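Local coordinates for protein galactitol 1-phosphate 5-dehydrogenase (Escherichia coli, PDB 4UEJ) that oxidises galactitol 1-phosphate to D-tagatose 6-phosphate with NAD(+), as a zinc-containing, homodimeric member of the alcohol dehydrogenase family, at residues K97-I109 against G285-Q297. Residues are numbered along the deposited sequence; the frame is centred on the assembly and turned at random. Where two conformers were deposited one is given.
With ZN (zinc ion), chain C.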
# COMPACT_ATOMS: atom_id res chain seq x y z
N LYS A 97 5.42 -20.88 -5.66
CA LYS A 97 5.35 -20.14 -4.40
C LYS A 97 3.90 -19.91 -3.96
O LYS A 97 3.65 -19.34 -2.90
CB LYS A 97 6.08 -18.81 -4.51
CG LYS A 97 7.59 -18.95 -4.39
CD LYS A 97 8.29 -17.60 -4.49
CE LYS A 97 9.80 -17.74 -4.35
NZ LYS A 97 10.22 -18.00 -2.95
N GLY A 98 2.95 -20.37 -4.77
CA GLY A 98 1.55 -20.18 -4.46
C GLY A 98 1.03 -18.83 -4.93
O GLY A 98 -0.08 -18.43 -4.59
N PHE A 99 1.84 -18.14 -5.73
CA PHE A 99 1.45 -16.87 -6.31
C PHE A 99 0.75 -17.07 -7.65
O PHE A 99 1.27 -16.65 -8.69
CB PHE A 99 2.67 -15.97 -6.48
CG PHE A 99 3.40 -15.67 -5.20
CD1 PHE A 99 2.76 -15.80 -3.97
CD2 PHE A 99 4.71 -15.24 -5.23
CE1 PHE A 99 3.42 -15.51 -2.80
CE2 PHE A 99 5.38 -14.94 -4.06
CZ PHE A 99 4.74 -15.08 -2.84
N TYR A 100 -0.42 -17.69 -7.63
CA TYR A 100 -1.04 -18.17 -8.87
C TYR A 100 -1.51 -17.03 -9.74
O TYR A 100 -1.48 -17.11 -10.97
CB TYR A 100 -2.21 -19.09 -8.56
CG TYR A 100 -1.82 -20.28 -7.73
CD1 TYR A 100 -1.00 -21.27 -8.25
CD2 TYR A 100 -2.29 -20.42 -6.43
CE1 TYR A 100 -0.64 -22.36 -7.48
CE2 TYR A 100 -1.94 -21.51 -5.66
CZ TYR A 100 -1.11 -22.48 -6.19
OH TYR A 100 -0.75 -23.57 -5.43
N SER A 101 -1.95 -15.97 -9.09
CA SER A 101 -2.47 -14.82 -9.80
C SER A 101 -1.35 -13.98 -10.41
O SER A 101 -1.62 -13.03 -11.15
CB SER A 101 -3.34 -13.99 -8.86
OG SER A 101 -4.39 -14.82 -8.38
N GLN A 102 -0.10 -14.34 -10.11
CA GLN A 102 1.04 -13.72 -10.77
C GLN A 102 1.68 -14.65 -11.80
O GLN A 102 2.77 -14.37 -12.31
CB GLN A 102 2.09 -13.27 -9.74
CG GLN A 102 1.67 -12.04 -8.94
CD GLN A 102 0.69 -12.37 -7.84
OE1 GLN A 102 0.88 -13.32 -7.09
NE2 GLN A 102 -0.39 -11.58 -7.74
N CYS A 103 1.02 -15.76 -12.09
CA CYS A 103 1.50 -16.63 -13.16
C CYS A 103 1.54 -15.83 -14.47
O CYS A 103 0.60 -15.11 -14.79
CB CYS A 103 0.60 -17.86 -13.31
SG CYS A 103 1.11 -18.93 -14.64
N ALA A 104 2.65 -15.91 -15.20
CA ALA A 104 2.78 -15.14 -16.43
C ALA A 104 2.01 -15.81 -17.57
O ALA A 104 1.62 -15.16 -18.54
CB ALA A 104 4.24 -14.96 -16.81
N LYS A 105 1.78 -17.11 -17.43
CA LYS A 105 1.11 -17.89 -18.46
C LYS A 105 -0.16 -18.56 -17.95
O LYS A 105 -0.27 -19.79 -17.99
CB LYS A 105 2.06 -18.95 -19.03
CG LYS A 105 1.99 -19.11 -20.54
CD LYS A 105 2.42 -20.50 -20.97
CE LYS A 105 3.23 -20.44 -22.26
NZ LYS A 105 3.20 -21.73 -22.99
N TYR A 106 -1.10 -17.77 -17.45
CA TYR A 106 -2.35 -18.36 -16.96
C TYR A 106 -3.47 -18.17 -17.97
O TYR A 106 -3.49 -17.20 -18.72
CB TYR A 106 -2.73 -17.80 -15.58
CG TYR A 106 -3.16 -16.34 -15.47
CD1 TYR A 106 -4.41 -15.91 -15.92
CD2 TYR A 106 -2.36 -15.41 -14.82
CE1 TYR A 106 -4.82 -14.60 -15.76
CE2 TYR A 106 -2.75 -14.09 -14.67
CZ TYR A 106 -3.98 -13.69 -15.15
OH TYR A 106 -4.37 -12.38 -14.99
N ASP A 107 -4.39 -19.13 -17.99
CA ASP A 107 -5.61 -19.01 -18.78
C ASP A 107 -6.71 -18.52 -17.85
O ASP A 107 -6.59 -18.60 -16.63
CB ASP A 107 -6.00 -20.34 -19.42
CG ASP A 107 -6.77 -20.16 -20.71
OD1 ASP A 107 -7.23 -19.03 -21.00
OD2 ASP A 107 -6.92 -21.17 -21.44
N PHE A 108 -7.77 -17.97 -18.42
CA PHE A 108 -8.87 -17.54 -17.59
C PHE A 108 -10.18 -17.74 -18.32
O PHE A 108 -10.41 -17.16 -19.38
CB PHE A 108 -8.71 -16.08 -17.17
CG PHE A 108 -9.59 -15.70 -16.04
CD1 PHE A 108 -10.90 -15.29 -16.26
CD2 PHE A 108 -9.14 -15.79 -14.73
CE1 PHE A 108 -11.72 -14.96 -15.21
CE2 PHE A 108 -9.96 -15.48 -13.70
CZ PHE A 108 -11.25 -15.04 -13.92
N ILE A 109 -11.02 -18.60 -17.75
CA ILE A 109 -12.30 -18.92 -18.35
C ILE A 109 -13.19 -17.68 -18.33
O ILE A 109 -13.46 -17.12 -17.27
CB ILE A 109 -12.94 -20.10 -17.61
CG1 ILE A 109 -12.11 -21.37 -17.87
CG2 ILE A 109 -14.41 -20.29 -18.01
CD1 ILE A 109 -12.28 -22.42 -16.80
N GLY A 285 -2.53 -4.66 -2.44
CA GLY A 285 -3.09 -4.98 -3.74
C GLY A 285 -3.63 -6.39 -3.68
O GLY A 285 -2.96 -7.31 -3.17
N SER A 286 -4.84 -6.57 -4.19
CA SER A 286 -5.46 -7.88 -4.19
C SER A 286 -5.77 -8.22 -5.63
O SER A 286 -6.23 -7.38 -6.40
CB SER A 286 -6.73 -7.91 -3.32
OG SER A 286 -7.19 -9.24 -3.18
N TRP A 287 -5.45 -9.44 -6.03
CA TRP A 287 -5.66 -9.81 -7.42
C TRP A 287 -6.22 -11.18 -7.46
O TRP A 287 -5.64 -12.13 -6.91
CB TRP A 287 -4.38 -9.72 -8.24
CG TRP A 287 -4.63 -9.87 -9.72
CD1 TRP A 287 -4.10 -10.82 -10.56
CD2 TRP A 287 -5.49 -9.06 -10.53
NE1 TRP A 287 -4.56 -10.64 -11.84
CE2 TRP A 287 -5.42 -9.57 -11.85
CE3 TRP A 287 -6.29 -7.95 -10.28
CZ2 TRP A 287 -6.13 -9.00 -12.90
CZ3 TRP A 287 -7.00 -7.39 -11.32
CH2 TRP A 287 -6.92 -7.91 -12.62
N MET A 288 -7.39 -11.28 -8.08
CA MET A 288 -8.12 -12.52 -8.21
C MET A 288 -8.48 -13.12 -6.86
O MET A 288 -8.90 -12.40 -5.95
CB MET A 288 -7.34 -13.52 -9.07
CG MET A 288 -7.17 -13.03 -10.49
SD MET A 288 -6.74 -14.33 -11.64
CE MET A 288 -5.04 -13.93 -12.00
N ASN A 289 -8.38 -14.43 -6.73
CA ASN A 289 -8.96 -15.06 -5.56
C ASN A 289 -8.47 -16.47 -5.25
O ASN A 289 -9.27 -17.37 -4.99
CB ASN A 289 -10.50 -15.08 -5.73
CG ASN A 289 -10.96 -15.28 -7.19
OD1 ASN A 289 -10.53 -14.59 -8.13
ND2 ASN A 289 -11.89 -16.20 -7.36
N TYR A 290 -7.16 -16.64 -5.24
CA TYR A 290 -6.58 -17.97 -5.10
C TYR A 290 -5.45 -17.97 -4.12
O TYR A 290 -4.77 -16.96 -3.92
CB TYR A 290 -6.09 -18.49 -6.45
CG TYR A 290 -7.16 -18.39 -7.49
CD1 TYR A 290 -8.17 -19.34 -7.55
CD2 TYR A 290 -7.20 -17.32 -8.37
CE1 TYR A 290 -9.18 -19.23 -8.46
CE2 TYR A 290 -8.20 -17.21 -9.29
CZ TYR A 290 -9.19 -18.18 -9.33
OH TYR A 290 -10.21 -18.09 -10.24
N SER A 291 -5.25 -19.14 -3.52
CA SER A 291 -4.12 -19.36 -2.65
C SER A 291 -3.85 -20.85 -2.59
O SER A 291 -4.59 -21.66 -3.15
CB SER A 291 -4.38 -18.78 -1.25
OG SER A 291 -5.52 -19.37 -0.66
N SER A 292 -2.76 -21.22 -1.91
CA SER A 292 -2.36 -22.61 -1.82
C SER A 292 -2.89 -23.25 -0.54
O SER A 292 -2.91 -22.59 0.51
CB SER A 292 -0.84 -22.72 -1.89
OG SER A 292 -0.42 -24.03 -1.58
N PRO A 293 -3.32 -24.52 -0.60
CA PRO A 293 -3.33 -25.36 -1.81
C PRO A 293 -4.49 -25.03 -2.75
O PRO A 293 -5.59 -24.72 -2.28
CB PRO A 293 -3.47 -26.77 -1.25
CG PRO A 293 -4.24 -26.59 -0.00
CD PRO A 293 -3.83 -25.26 0.57
N TRP A 294 -4.22 -25.09 -4.05
CA TRP A 294 -5.19 -24.77 -5.10
C TRP A 294 -6.56 -25.43 -4.90
O TRP A 294 -6.63 -26.62 -4.63
CB TRP A 294 -4.63 -25.20 -6.46
CG TRP A 294 -5.51 -24.86 -7.61
CD1 TRP A 294 -6.37 -25.70 -8.27
CD2 TRP A 294 -5.64 -23.58 -8.23
NE1 TRP A 294 -7.02 -25.01 -9.27
CE2 TRP A 294 -6.59 -23.71 -9.26
CE3 TRP A 294 -5.04 -22.33 -8.01
CZ2 TRP A 294 -6.96 -22.64 -10.08
CZ3 TRP A 294 -5.41 -21.27 -8.82
CH2 TRP A 294 -6.36 -21.43 -9.84
N PRO A 295 -7.66 -24.66 -5.06
CA PRO A 295 -7.72 -23.23 -5.40
C PRO A 295 -7.57 -22.29 -4.22
O PRO A 295 -7.50 -21.07 -4.41
CB PRO A 295 -9.11 -23.08 -6.02
CG PRO A 295 -9.94 -24.09 -5.25
CD PRO A 295 -9.00 -25.27 -5.04
N GLY A 296 -7.54 -22.83 -3.00
CA GLY A 296 -7.26 -21.99 -1.85
C GLY A 296 -8.33 -22.06 -0.79
O GLY A 296 -9.48 -22.42 -1.07
N GLN A 297 -7.96 -21.71 0.44
CA GLN A 297 -8.91 -21.77 1.54
C GLN A 297 -10.11 -20.88 1.29
O GLN A 297 -11.20 -21.15 1.82
CB GLN A 297 -8.23 -21.40 2.86
CG GLN A 297 -7.92 -19.92 3.01
CD GLN A 297 -8.44 -19.38 4.33
OE1 GLN A 297 -9.33 -19.97 4.95
NE2 GLN A 297 -7.89 -18.25 4.76
ZN ZN C . 2.69 -20.38 -13.43
O HOH W 1 -0.82 -19.35 -1.54
O HOH W 2 -1.61 -25.88 -4.81
O HOH W 3 -2.80 -16.57 -5.85
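Residues 98-101, entering the 3-10 turn 100-102, run opposite to 288-292, G98 facing S292, Y100 facing Y290 and S101 facing M288, with CA atoms 5.3 Å apart at G98 and S292. The pairing illustrates how two irregular chains can meet through aromatic side chains and bridging water, without sheet pairing between them. The six-membered ring of W294 turns its edge to one face of Y100 in a T-shaped stack, planes at 76° and centroids 5.1 Å apart, while the CA of G98 lies over the opposite face. The Y100 OH reaches S292 CB, and a water joins that hydroxyl to the backbone N of W294; another links G98 O to S292 N. With chi1 at -58°, S101 OG lies beside its own backbone N, where it meets the edge of the Y290 ring and makes a weak hydrogen bond of 3.3 Å to W287 O. In one of its two conformers, M288 lays CE over one face of Y106, with SD oblique to that ring (4.9 Å from its centroid) and to F108 (5.1 Å), a Met-aromatic contact with each. W287 brings its indole edge to S101 O, CD1 lying 3.4 Å from that oxygen. C103, directly after the turn, binds zinc with C89, C92 and C95, while F108 approaches H59, a ligand of the other zinc. Q102 NE2 donates to the backbone O of R278, and the backbone N of W287 to the E280 carboxylate, both of the second subunit. The contact thus joins the four-cysteine zinc loop, beside paired strands 107-108 and 86-87, to the connection between helix 297-307 and strand 282-285, the last of this chain's Rossmann-type sheet, whose G285 makes backbone hydrogen bonds to the second subunit.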